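Side-chain contacts in CCMAN5 (Cellulosimicrobium cellulans, PDB 2XSG), which probably hydrolyses alpha-mannosidic linkages, acting as a calcium-containing mannosidase of glycoside hydrolase family 92: residues 597-602 against 686-691; 330-335 against 378-383. All blocks are in the same frame, centred on the assembly; numbering follows the deposited sequence.

Contact 1. Residues 597-602 against 686-691; sequences LFNYTG and QFQVGS
Asn599, in the loop that leads into helix 604-616, faces Gln688 on strand 686-689, with 7.8 Å between Asn599 CA and Gln688 CA, so that side chains bridge the two backbones. Asn599 supplies the donor of both direct hydrogen bonds across the contact. Its CG lies anti to the carbonyl carbon (chi1 -74°), which carries the amide out toward the strand. There ND2 donates twice: to Gln688 OE1 at 2.9 Å, and to the backbone oxygen Val689 O at 3.0 Å. Both bonds are nearly straight, both acceptors lie close to the plane of the Asn599 amide, and ND2 in turn sits in each carbonyl plane, on a lone pair in the case of Val689 O. The Asn599 and Gln688 side chains run alongside each other in opposite senses, their amide planes 53° apart. A water 2.9 Å from Asn599 OD1 also lies within bonding distance of Val689 O, although other acceptors compete for its protons.

Gln688 reaches its place through a bend at chi2, which brings CD and NE2 obliquely up to the phenol of Tyr600, near CE1, CZ and OH. Tyr600 CE1 comes to 3.6 Å from Gln688 CD, with ring and amide tilted by 37°, and Tyr600 OH stands 3.1 Å from Gln688 NE2. Val680 touches both side chains, and Trp735, on the neighbouring strand 735-737, packs against Gln688.

The contact is a case of neutral amide chemistry joining a loop to a strand. Each N-H of one buried ND2 has its own acceptor, so the rotation of the Asn599 amide is fixed, while the bond to OE1 probably sets which way round the Gln688 amide lies, with NE2 on the tyrosine's side.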
loop_
_atom_site.group_PDB
_atom_site.type_symbol
_atom_site.label_atom_id
_atom_site.label_comp_id
_atom_site.label_asym_id
_atom_site.label_seq_id
_atom_site.Cartn_x
_atom_site.Cartn_y
_atom_site.Cartn_z
ATOM N N LEU A 597 16.666 -12.505 8.451
ATOM C CA LEU A 597 16.739 -13.779 9.184
ATOM C C LEU A 597 18.149 -14.235 9.555
ATOM O O LEU A 597 18.321 -15.163 10.350
ATOM C CB LEU A 597 15.966 -14.883 8.457
ATOM C CG LEU A 597 14.508 -14.511 8.154
ATOM C CD1 LEU A 597 13.775 -15.673 7.496
ATOM C CD2 LEU A 597 13.777 -14.050 9.410
ATOM N N PHE A 598 19.157 -13.585 8.982
ATOM C CA PHE A 598 20.537 -13.861 9.357
ATOM C C PHE A 598 20.813 -13.548 10.829
ATOM O O PHE A 598 21.703 -14.163 11.428
ATOM C CB PHE A 598 21.516 -13.126 8.437
ATOM C CG PHE A 598 21.558 -13.665 7.040
ATOM C CD1 PHE A 598 20.987 -12.943 5.985
ATOM C CD2 PHE A 598 22.173 -14.888 6.768
ATOM C CE1 PHE A 598 21.052 -13.415 4.668
ATOM C CE2 PHE A 598 22.240 -15.374 5.458
ATOM C CZ PHE A 598 21.668 -14.634 4.403
ATOM N N ASN A 599 20.041 -12.614 11.403
ATOM C CA ASN A 599 20.073 -12.322 12.837
ATOM C C ASN A 599 19.737 -13.568 13.663
ATOM O O ASN A 599 20.206 -13.728 14.783
ATOM C CB ASN A 599 19.048 -11.235 13.194
ATOM C CG ASN A 599 19.461 -9.842 12.751
ATOM O OD1 ASN A 599 20.547 -9.632 12.210
ATOM N ND2 ASN A 599 18.575 -8.873 12.977
ATOM N N TYR A 600 18.909 -14.440 13.102
ATOM C CA TYR A 600 18.475 -15.656 13.786
ATOM C C TYR A 600 19.455 -16.796 13.624
ATOM O O TYR A 600 19.437 -17.734 14.417
ATOM C CB TYR A 600 17.116 -16.117 13.266
ATOM C CG TYR A 600 15.947 -15.202 13.590
ATOM C CD1 TYR A 600 15.713 -14.038 12.840
ATOM C CD2 TYR A 600 15.053 -15.512 14.618
ATOM C CE1 TYR A 600 14.626 -13.205 13.114
ATOM C CE2 TYR A 600 13.942 -14.673 14.893
ATOM C CZ TYR A 600 13.742 -13.529 14.122
ATOM O OH TYR A 600 12.686 -12.682 14.374
ATOM N N THR A 601 20.302 -16.731 12.597
ATOM C CA THR A 601 21.299 -17.777 12.380
ATOM C C THR A 601 22.671 -17.388 12.892
ATOM O O THR A 601 23.664 -18.007 12.504
ATOM C CB THR A 601 21.464 -18.145 10.886
ATOM O OG1 THR A 601 21.799 -16.968 10.134
ATOM C CG2 THR A 601 20.193 -18.798 10.338
ATOM N N GLY A 602 22.723 -16.363 13.744
ATOM C CA GLY A 602 23.974 -15.901 14.367
ATOM C C GLY A 602 24.884 -15.150 13.416
ATOM O O GLY A 602 26.098 -15.047 13.636
ATOM N N GLN A 686 7.959 -7.138 18.569
ATOM C CA GLN A 686 9.407 -7.048 18.256
ATOM C C GLN A 686 9.779 -6.532 16.857
ATOM O O GLN A 686 9.015 -6.699 15.886
ATOM C CB GLN A 686 10.085 -8.389 18.523
ATOM C CG GLN A 686 10.195 -8.692 20.023
ATOM C CD GLN A 686 11.035 -9.918 20.313
ATOM O OE1 GLN A 686 11.135 -10.340 21.468
ATOM N NE2 GLN A 686 11.655 -10.487 19.285
ATOM N N PHE A 687 10.961 -5.911 16.775
ATOM C CA PHE A 687 11.536 -5.460 15.511
ATOM C C PHE A 687 12.963 -5.932 15.440
ATOM O O PHE A 687 13.655 -5.916 16.454
ATOM C CB PHE A 687 11.450 -3.945 15.372
ATOM C CG PHE A 687 10.047 -3.446 15.361
ATOM C CD1 PHE A 687 9.327 -3.418 14.178
ATOM C CD2 PHE A 687 9.421 -3.057 16.540
ATOM C CE1 PHE A 687 8.018 -2.997 14.159
ATOM C CE2 PHE A 687 8.086 -2.624 16.535
ATOM C CZ PHE A 687 7.396 -2.587 15.337
ATOM N N GLN A 688 13.377 -6.384 14.256
ATOM C CA GLN A 688 14.751 -6.808 14.025
ATOM C C GLN A 688 15.631 -5.653 13.542
ATOM O O GLN A 688 15.215 -4.846 12.688
ATOM C CB GLN A 688 14.804 -7.970 13.020
ATOM C CG GLN A 688 14.214 -9.302 13.561
ATOM C CD GLN A 688 15.107 -9.950 14.610
ATOM O OE1 GLN A 688 16.344 -9.919 14.498
ATOM N NE2 GLN A 688 14.489 -10.539 15.640
ATOM N N VAL A 689 16.860 -5.616 14.069
ATOM C CA VAL A 689 17.844 -4.599 13.728
ATOM C C VAL A 689 18.444 -4.898 12.360
ATOM O O VAL A 689 18.814 -6.046 12.070
ATOM C CB VAL A 689 18.955 -4.510 14.798
ATOM C CG1 VAL A 689 20.134 -3.675 14.297
ATOM C CG2 VAL A 689 18.392 -3.911 16.088
ATOM N N GLY A 690 18.514 -3.867 11.515
ATOM C CA GLY A 690 19.138 -3.985 10.191
ATOM C C GLY A 690 20.375 -3.116 10.055
ATOM O O GLY A 690 21.283 -3.187 10.888
ATOM N N SER A 691 20.396 -2.293 9.008
ATOM C CA SER A 691 21.494 -1.368 8.753
ATOM C C SER A 691 20.952 0.049 8.568
ATOM O O SER A 691 20.675 0.462 7.435
ATOM C CB SER A 691 22.282 -1.827 7.518
ATOM O OG SER A 691 23.356 -0.943 7.216
HETATM O O HOH W 1 21.690 -6.979 12.340
#

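Contact 2. Residues 330-335 against 378-383; sequences GTYRGV and LVYLFA
Tyr332, on strand 331-333, and Val335, just beyond the strand, both point their CB atoms at one turn of helix 368-387, and the backbones draw together along the chain: Tyr332 CA is 10.5 Å from Tyr380 CA, but Val335 CA is 7.4 Å from Leu381 CA. The contacts between the two segments are made by side chains. Tyr332 takes the crowded position between backbone N and carbonyl carbon (chi1 78°), which sends the side chain toward the helix, where it crosses that of Tyr380 at about a right angle. Its hydroxyl end arrives at the edge of the Tyr380 ring, near that ring's plane, with Tyr332 OH 3.3 Å from Tyr380 CD2; Tyr332 CE1 reaches the same CD2 at 3.8 Å.

The polar demand of Tyr332 OH is met by a hydrogen bond to Asp384, farther along the same helix, while Tyr347 stacks on its ring. Tyr380 is held by others too: Arg426 in a cation-pi contact and Phe345 edge-to-face. Beyond the strand, Val335 CG1 meets Leu381 CD1 at 3.8 Å, branch against branch, the two side chains again crossing at about a right angle, because the leucine extends its CG anti to the backbone N (chi1 -179°).

A leucine in place of Tyr332 would probably leave Asp384 without this hydroxyl partner and open a gap at the edge of Tyr380.

Strand 331-333 pairs with 339-341 in a small antiparallel hairpin, and the arrangement is that of such a hairpin laid against a long helix by Tyr332 and the following Val335, consistent with the (alpha/alpha)6 barrel of family 92 catalytic domains.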
loop_
_atom_site.group_PDB
_atom_site.type_symbol
_atom_site.label_atom_id
_atom_site.label_comp_id
_atom_site.label_asym_id
_atom_site.label_seq_id
_atom_site.Cartn_x
_atom_site.Cartn_y
_atom_site.Cartn_z
ATOM N N GLY A 330 -18.363 12.509 11.814
ATOM C CA GLY A 330 -17.932 11.340 12.583
ATOM C C GLY A 330 -18.703 10.054 12.324
ATOM O O GLY A 330 -18.784 9.200 13.201
ATOM N N THR A 331 -19.265 9.912 11.122
ATOM C CA THR A 331 -19.991 8.705 10.732
ATOM C C THR A 331 -19.302 7.954 9.582
ATOM O O THR A 331 -18.482 8.515 8.867
ATOM C CB THR A 331 -21.457 8.999 10.336
ATOM O OG1 THR A 331 -21.496 9.810 9.158
ATOM C CG2 THR A 331 -22.207 9.711 11.469
ATOM N N TYR A 332 -19.659 6.684 9.408
ATOM C CA TYR A 332 -19.126 5.852 8.336
ATOM C C TYR A 332 -20.241 4.921 7.842
ATOM O O TYR A 332 -21.288 4.805 8.484
ATOM C CB TYR A 332 -17.902 5.074 8.849
ATOM C CG TYR A 332 -18.212 3.856 9.702
ATOM C CD1 TYR A 332 -18.390 3.957 11.089
ATOM C CD2 TYR A 332 -18.322 2.591 9.116
ATOM C CE1 TYR A 332 -18.683 2.808 11.873
ATOM C CE2 TYR A 332 -18.596 1.455 9.886
ATOM C CZ TYR A 332 -18.786 1.567 11.260
ATOM O OH TYR A 332 -19.078 0.413 11.985
ATOM N N ARG A 333 -20.054 4.273 6.694
ATOM C CA ARG A 333 -21.041 3.299 6.261
ATOM C C ARG A 333 -20.515 1.896 6.456
ATOM O O ARG A 333 -19.393 1.582 6.068
ATOM C CB ARG A 333 -21.487 3.499 4.806
ATOM C CG ARG A 333 -22.463 2.379 4.362
ATOM C CD ARG A 333 -23.171 2.671 3.069
ATOM N NE ARG A 333 -22.238 3.232 2.120
ATOM C CZ ARG A 333 -21.501 2.539 1.257
ATOM N NH1 ARG A 333 -21.596 1.215 1.171
ATOM N NH2 ARG A 333 -20.673 3.207 0.476
ATOM N N GLY A 334 -21.337 1.058 7.064
ATOM C CA GLY A 334 -20.952 -0.299 7.391
ATOM C C GLY A 334 -21.307 -1.241 6.267
ATOM O O GLY A 334 -22.126 -0.905 5.407
ATOM N N VAL A 335 -20.698 -2.421 6.266
ATOM C CA VAL A 335 -21.032 -3.470 5.295
ATOM C C VAL A 335 -22.497 -3.908 5.369
ATOM O O VAL A 335 -22.982 -4.567 4.456
ATOM C CB VAL A 335 -20.079 -4.703 5.405
ATOM C CG1 VAL A 335 -18.700 -4.365 4.886
ATOM C CG2 VAL A 335 -19.997 -5.208 6.841
ATOM N N LEU A 378 -10.413 -1.846 11.641
ATOM C CA LEU A 378 -10.391 -3.231 11.167
ATOM C C LEU A 378 -11.299 -4.099 12.046
ATOM O O LEU A 378 -12.037 -4.952 11.538
ATOM C CB LEU A 378 -8.956 -3.777 11.169
ATOM C CG LEU A 378 -8.672 -5.191 10.645
ATOM C CD1 LEU A 378 -9.287 -5.417 9.265
ATOM C CD2 LEU A 378 -7.139 -5.393 10.623
ATOM N N VAL A 379 -11.246 -3.840 13.355
ATOM C CA VAL A 379 -12.149 -4.482 14.327
ATOM C C VAL A 379 -13.632 -4.189 14.035
ATOM O O VAL A 379 -14.437 -5.115 14.016
ATOM C CB VAL A 379 -11.761 -4.148 15.789
ATOM C CG1 VAL A 379 -12.829 -4.615 16.754
ATOM C CG2 VAL A 379 -10.418 -4.806 16.140
ATOM N N TYR A 380 -13.975 -2.929 13.771
ATOM C CA TYR A 380 -15.359 -2.557 13.440
ATOM C C TYR A 380 -15.854 -3.209 12.168
ATOM O O TYR A 380 -17.030 -3.578 12.075
ATOM C CB TYR A 380 -15.508 -1.048 13.276
ATOM C CG TYR A 380 -15.933 -0.322 14.504
ATOM C CD1 TYR A 380 -15.365 -0.622 15.738
ATOM C CD2 TYR A 380 -16.904 0.684 14.444
ATOM C CE1 TYR A 380 -15.751 0.047 16.884
ATOM C CE2 TYR A 380 -17.299 1.370 15.599
ATOM C CZ TYR A 380 -16.712 1.034 16.808
ATOM O OH TYR A 380 -17.045 1.684 17.953
ATOM N N LEU A 381 -14.950 -3.342 11.198
ATOM C CA LEU A 381 -15.277 -3.932 9.903
ATOM C C LEU A 381 -15.718 -5.386 10.039
ATOM O O LEU A 381 -16.718 -5.791 9.436
ATOM C CB LEU A 381 -14.110 -3.796 8.915
ATOM C CG LEU A 381 -14.396 -4.367 7.521
ATOM C CD1 LEU A 381 -15.486 -3.551 6.840
ATOM C CD2 LEU A 381 -13.151 -4.422 6.657
ATOM N N PHE A 382 -14.971 -6.160 10.825
ATOM C CA PHE A 382 -15.333 -7.560 11.108
ATOM C C PHE A 382 -16.520 -7.670 12.072
ATOM O O PHE A 382 -17.339 -8.572 11.950
ATOM C CB PHE A 382 -14.116 -8.368 11.596
ATOM C CG PHE A 382 -13.266 -8.898 10.461
ATOM C CD1 PHE A 382 -13.581 -10.098 9.843
ATOM C CD2 PHE A 382 -12.194 -8.153 9.962
ATOM C CE1 PHE A 382 -12.821 -10.580 8.757
ATOM C CE2 PHE A 382 -11.436 -8.626 8.894
ATOM C CZ PHE A 382 -11.761 -9.841 8.286
ATOM N N ALA A 383 -16.615 -6.737 13.011
ATOM C CA ALA A 383 -17.731 -6.695 13.941
ATOM C C ALA A 383 -19.038 -6.454 13.173
ATOM O O ALA A 383 -20.086 -7.052 13.504
ATOM C CB ALA A 383 -17.504 -5.630 14.979
#

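Contact 2 closes along the chain before contact 1 opens, and the two share no helix or strand: their centres are 37 Å apart and their nearest atoms about 16 Å. Contact 2 lies wholly in the family 92 catalytic range 261-625, whereas contact 1 joins that range to 639-753. Contact 2 ties the two-stranded sheet 331-333/339-341 to helix 368-387; contact 1 ties the loop before helix 604-616 to the middle strand of the sheet 677-678, 686-689 and 735-737. The calcium-binding residues Asn588 and Glu589 come in sequence between the contacts, and Asp662 between the segments of contact 1. Each contact thus joins parts of the chain far apart in sequence, by aromatic and aliphatic packing in one and hydrogen bonding of side-chain amides in the other.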